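Local atomic coordinates of actin-related protein 8 (Homo sapiens, PDB entry 4FO0), a protein that binds ATP with low basal ATPase activity, does not polymerize, and is a proposed core subunit of the INO80 chromatin-remodelling complex. Residues 241-246 with 503-508; 247-252 with 258-263. All coordinates share one frame; numbering follows the deposited sequence.

Contact 1 of 2, residues 241-246 with 503-508; sequences YGSGLS and SILVVG
Leu505 carries its CG anti to the backbone N (chi1 175°), and its second torsion then sends CD2 across to the end of helix 235-243; Leu245 places CG beside its own backbone N (chi1 -76°) and meets the same methyl from the other segment. Here the helix end and the loop after it pack on the sheet of the actin fold, against strand 503-507. The two leucines cross at a slant, with CD2 of Leu245 and CD2 of Leu505 4.2 Å apart. Ser243 approaches that Leu505 methyl from the helix side: its CB stands 3.8 Å from Leu505 CD2, with OG also against it. The serine hydroxyl is hydrogen-bonded to the carbonyl oxygens of Thr240 and Ala239, back in the helix, while its flank lies against the methyl. Gly244, with positive phi, ends the helical run and lets the chain turn so that Leu245 faces the strand. On the sheet, Leu505 is further enclosed by Thr248 and Ile250 of the neighbouring strand and by Ile542, while Gly508, just past the strand, touches the bound ATP. Toward Ser503 the contact thins to one approach, Leu245 CG to Ser503 OG at 4.3 Å, and that hydroxyl is hydrogen-bonded to Thr248 OG1.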
# COMPACT_ATOMS: atom_id res chain seq x y z
N TYR A 241 -4.79 1.43 17.33
CA TYR A 241 -4.88 0.29 18.24
C TYR A 241 -3.65 -0.60 18.20
O TYR A 241 -3.13 -1.01 19.23
CB TYR A 241 -6.08 -0.58 17.87
CG TYR A 241 -7.41 0.06 18.12
CD1 TYR A 241 -7.53 1.18 18.94
CD2 TYR A 241 -8.57 -0.45 17.53
CE1 TYR A 241 -8.77 1.76 19.17
CE2 TYR A 241 -9.80 0.13 17.75
CZ TYR A 241 -9.89 1.23 18.57
OH TYR A 241 -11.13 1.79 18.78
N GLY A 242 -3.20 -0.92 16.99
CA GLY A 242 -2.08 -1.84 16.84
C GLY A 242 -0.79 -1.25 17.37
O GLY A 242 0.13 -1.97 17.73
N SER A 243 -0.72 0.08 17.42
CA SER A 243 0.52 0.76 17.77
C SER A 243 0.50 1.22 19.22
O SER A 243 1.55 1.44 19.81
CB SER A 243 0.72 1.95 16.85
OG SER A 243 -0.25 2.93 17.17
N GLY A 244 -0.69 1.38 19.78
CA GLY A 244 -0.85 1.79 21.15
C GLY A 244 -0.90 3.29 21.34
O GLY A 244 -0.80 3.79 22.46
N LEU A 245 -1.06 4.02 20.25
CA LEU A 245 -1.19 5.48 20.31
C LEU A 245 -2.64 5.91 20.26
O LEU A 245 -3.23 5.97 19.18
CB LEU A 245 -0.42 6.13 19.16
CG LEU A 245 1.10 6.18 19.30
CD1 LEU A 245 1.59 5.20 20.34
CD2 LEU A 245 1.75 5.91 17.95
N SER A 246 -3.22 6.22 21.41
CA SER A 246 -4.64 6.59 21.45
C SER A 246 -4.93 7.83 20.60
O SER A 246 -5.94 7.89 19.90
CB SER A 246 -5.11 6.80 22.89
OG SER A 246 -4.63 8.03 23.43
N SER A 503 2.80 13.82 17.69
CA SER A 503 2.78 12.40 17.37
C SER A 503 2.28 12.11 15.96
O SER A 503 1.07 12.16 15.69
CB SER A 503 1.91 11.66 18.39
OG SER A 503 1.83 10.28 18.08
N ILE A 504 3.21 11.78 15.08
CA ILE A 504 2.85 11.36 13.72
C ILE A 504 3.26 9.91 13.46
O ILE A 504 4.45 9.57 13.41
CB ILE A 504 3.46 12.28 12.67
CG1 ILE A 504 2.99 13.72 12.92
CG2 ILE A 504 3.07 11.83 11.29
CD1 ILE A 504 4.05 14.77 12.63
N LEU A 505 2.26 9.05 13.32
CA LEU A 505 2.52 7.64 13.10
C LEU A 505 2.51 7.33 11.61
O LEU A 505 1.60 7.72 10.88
CB LEU A 505 1.45 6.82 13.79
CG LEU A 505 1.49 5.32 13.56
CD1 LEU A 505 2.83 4.78 14.03
CD2 LEU A 505 0.31 4.65 14.26
N VAL A 506 3.55 6.64 11.15
CA VAL A 506 3.61 6.27 9.74
C VAL A 506 3.55 4.76 9.51
O VAL A 506 4.39 3.99 9.98
CB VAL A 506 4.81 6.87 9.02
CG1 VAL A 506 4.83 6.39 7.58
CG2 VAL A 506 4.73 8.37 9.08
N VAL A 507 2.56 4.37 8.74
CA VAL A 507 2.19 2.99 8.61
C VAL A 507 2.14 2.51 7.13
O VAL A 507 2.18 3.33 6.19
CB VAL A 507 0.87 2.81 9.37
CG1 VAL A 507 -0.24 2.38 8.46
CG2 VAL A 507 1.08 1.89 10.56
N GLY A 508 2.10 1.20 6.92
CA GLY A 508 2.13 0.65 5.57
C GLY A 508 3.53 0.54 4.97
O GLY A 508 4.50 0.97 5.58

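Contact 2 of 2, residues 247-252 with 258-263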
# COMPACT_ATOMS: atom_id res chain seq x y z
N SER A 247 -4.05 8.83 20.68
CA SER A 247 -4.18 10.04 19.87
C SER A 247 -2.95 10.25 19.01
O SER A 247 -1.83 10.19 19.50
CB SER A 247 -4.42 11.28 20.75
OG SER A 247 -5.78 11.38 21.12
N THR A 248 -3.16 10.51 17.73
CA THR A 248 -2.03 10.60 16.82
C THR A 248 -2.49 10.94 15.42
O THR A 248 -3.62 10.63 15.03
CB THR A 248 -1.24 9.25 16.79
OG1 THR A 248 -0.10 9.36 15.94
CG2 THR A 248 -2.12 8.12 16.30
N CYS A 249 -1.62 11.60 14.67
CA CYS A 249 -1.83 11.73 13.24
C CYS A 249 -1.33 10.43 12.57
O CYS A 249 -0.19 10.00 12.82
CB CYS A 249 -1.10 12.95 12.71
SG CYS A 249 -1.27 13.22 10.93
N ILE A 250 -2.18 9.80 11.77
CA ILE A 250 -1.83 8.55 11.10
C ILE A 250 -1.62 8.77 9.62
O ILE A 250 -2.44 9.41 8.95
CB ILE A 250 -2.94 7.51 11.17
CG1 ILE A 250 -3.58 7.52 12.54
CG2 ILE A 250 -2.40 6.11 10.78
CD1 ILE A 250 -2.56 7.36 13.63
N VAL A 251 -0.55 8.19 9.10
CA VAL A 251 -0.28 8.25 7.67
C VAL A 251 -0.09 6.83 7.19
O VAL A 251 0.81 6.13 7.66
CB VAL A 251 1.01 9.03 7.36
CG1 VAL A 251 1.21 9.09 5.87
CG2 VAL A 251 0.94 10.43 7.96
N ASP A 252 -0.94 6.37 6.28
CA ASP A 252 -0.76 5.04 5.73
C ASP A 252 -0.28 5.18 4.29
O ASP A 252 -1.06 5.52 3.40
CB ASP A 252 -2.05 4.23 5.81
CG ASP A 252 -1.89 2.78 5.28
OD1 ASP A 252 -1.04 2.54 4.40
OD2 ASP A 252 -2.63 1.88 5.76
N THR A 258 -2.26 6.92 -0.41
CA THR A 258 -1.73 7.43 0.85
C THR A 258 -2.82 8.11 1.65
O THR A 258 -3.45 9.04 1.16
CB THR A 258 -0.65 8.46 0.60
OG1 THR A 258 0.45 7.83 -0.05
CG2 THR A 258 -0.20 9.08 1.92
N SER A 259 -3.05 7.64 2.88
CA SER A 259 -4.06 8.24 3.75
C SER A 259 -3.39 9.08 4.80
O SER A 259 -2.36 8.70 5.35
CB SER A 259 -4.87 7.16 4.47
OG SER A 259 -5.69 6.43 3.58
N VAL A 260 -4.00 10.24 5.07
CA VAL A 260 -3.65 11.04 6.23
C VAL A 260 -4.92 11.33 7.03
O VAL A 260 -6.00 11.53 6.47
CB VAL A 260 -3.02 12.38 5.82
CG1 VAL A 260 -2.37 13.05 7.02
CG2 VAL A 260 -1.99 12.15 4.75
N CYS A 261 -4.79 11.32 8.36
CA CYS A 261 -5.90 11.76 9.19
C CYS A 261 -5.49 11.86 10.64
O CYS A 261 -4.45 11.34 11.05
CB CYS A 261 -7.11 10.84 9.02
SG CYS A 261 -7.06 9.29 9.98
N CYS A 262 -6.30 12.55 11.43
CA CYS A 262 -6.03 12.67 12.85
C CYS A 262 -7.00 11.84 13.64
O CYS A 262 -8.22 11.93 13.44
CB CYS A 262 -6.09 14.13 13.27
SG CYS A 262 -4.73 15.06 12.58
N VAL A 263 -6.46 11.01 14.52
CA VAL A 263 -7.28 10.08 15.28
C VAL A 263 -7.11 10.38 16.75
O VAL A 263 -5.99 10.54 17.24
CB VAL A 263 -6.91 8.62 14.96
CG1 VAL A 263 -7.50 7.67 15.99
CG2 VAL A 263 -7.37 8.25 13.57
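Thr248 and Val263 pair at one end of this antiparallel hairpin, each donating its backbone N-H to the other's carbonyl oxygen, with N to O 2.9 Å both ways. Ile250 with Cys261 and Asp252 with Ser259 repeat the exchange, and the short strand axes run antiparallel, 174° between their N-to-C directions. The middle is tightly packed, apolar side chains meeting on both faces over the backbone bonds. On one face, Cys249 SG lies 4.1 Å from Val260 CG1, and Cys249 CB is 4.2 Å from Cys262 SG, the two cysteines neighbouring without a disulfide; helix 480-489 covers Val251, Thr258 and Val260 here. On the opposite face, Ile250, with CG1 beside its backbone N (chi1 -41°), crosses Val263 at 4.0 Å from CG1 to CG2, under Thr240 of helix 235-243. The loose side is at Ser247, partly exposed, which meets Val263 mainly through its backbone, CA to O 3.2 Å. The Asp252 side chain lies about 4 Å (nearest atoms) from both the bound magnesium ion and ATP, with a weak, long ion pair to Lys257. Asp252, near its strand's end, begins the ATP-binding run Asp252-Asp255, consistent with the second phosphate-binding hairpin of actin-family ATPases.

From the N terminus, helix 235-243 ends in the loop of contact 1 and passes directly into strand 247-253, which turns back at once as strand 258-264: contact 2 closes this short hairpin. The chain then passes through strands 274-276 and 375-377 of the same sheet, several helices and an unmodelled region before strand 503-507 returns to complete contact 1, so the hairpin is nested within the long loop. The returning strand runs parallel to 247-253 in one sheet, with probable backbone bonds from Leu505 N to Cys249 O and from Val507 N to Val251 O. Helix, hairpin and late strand are thereby joined beside the nucleotide.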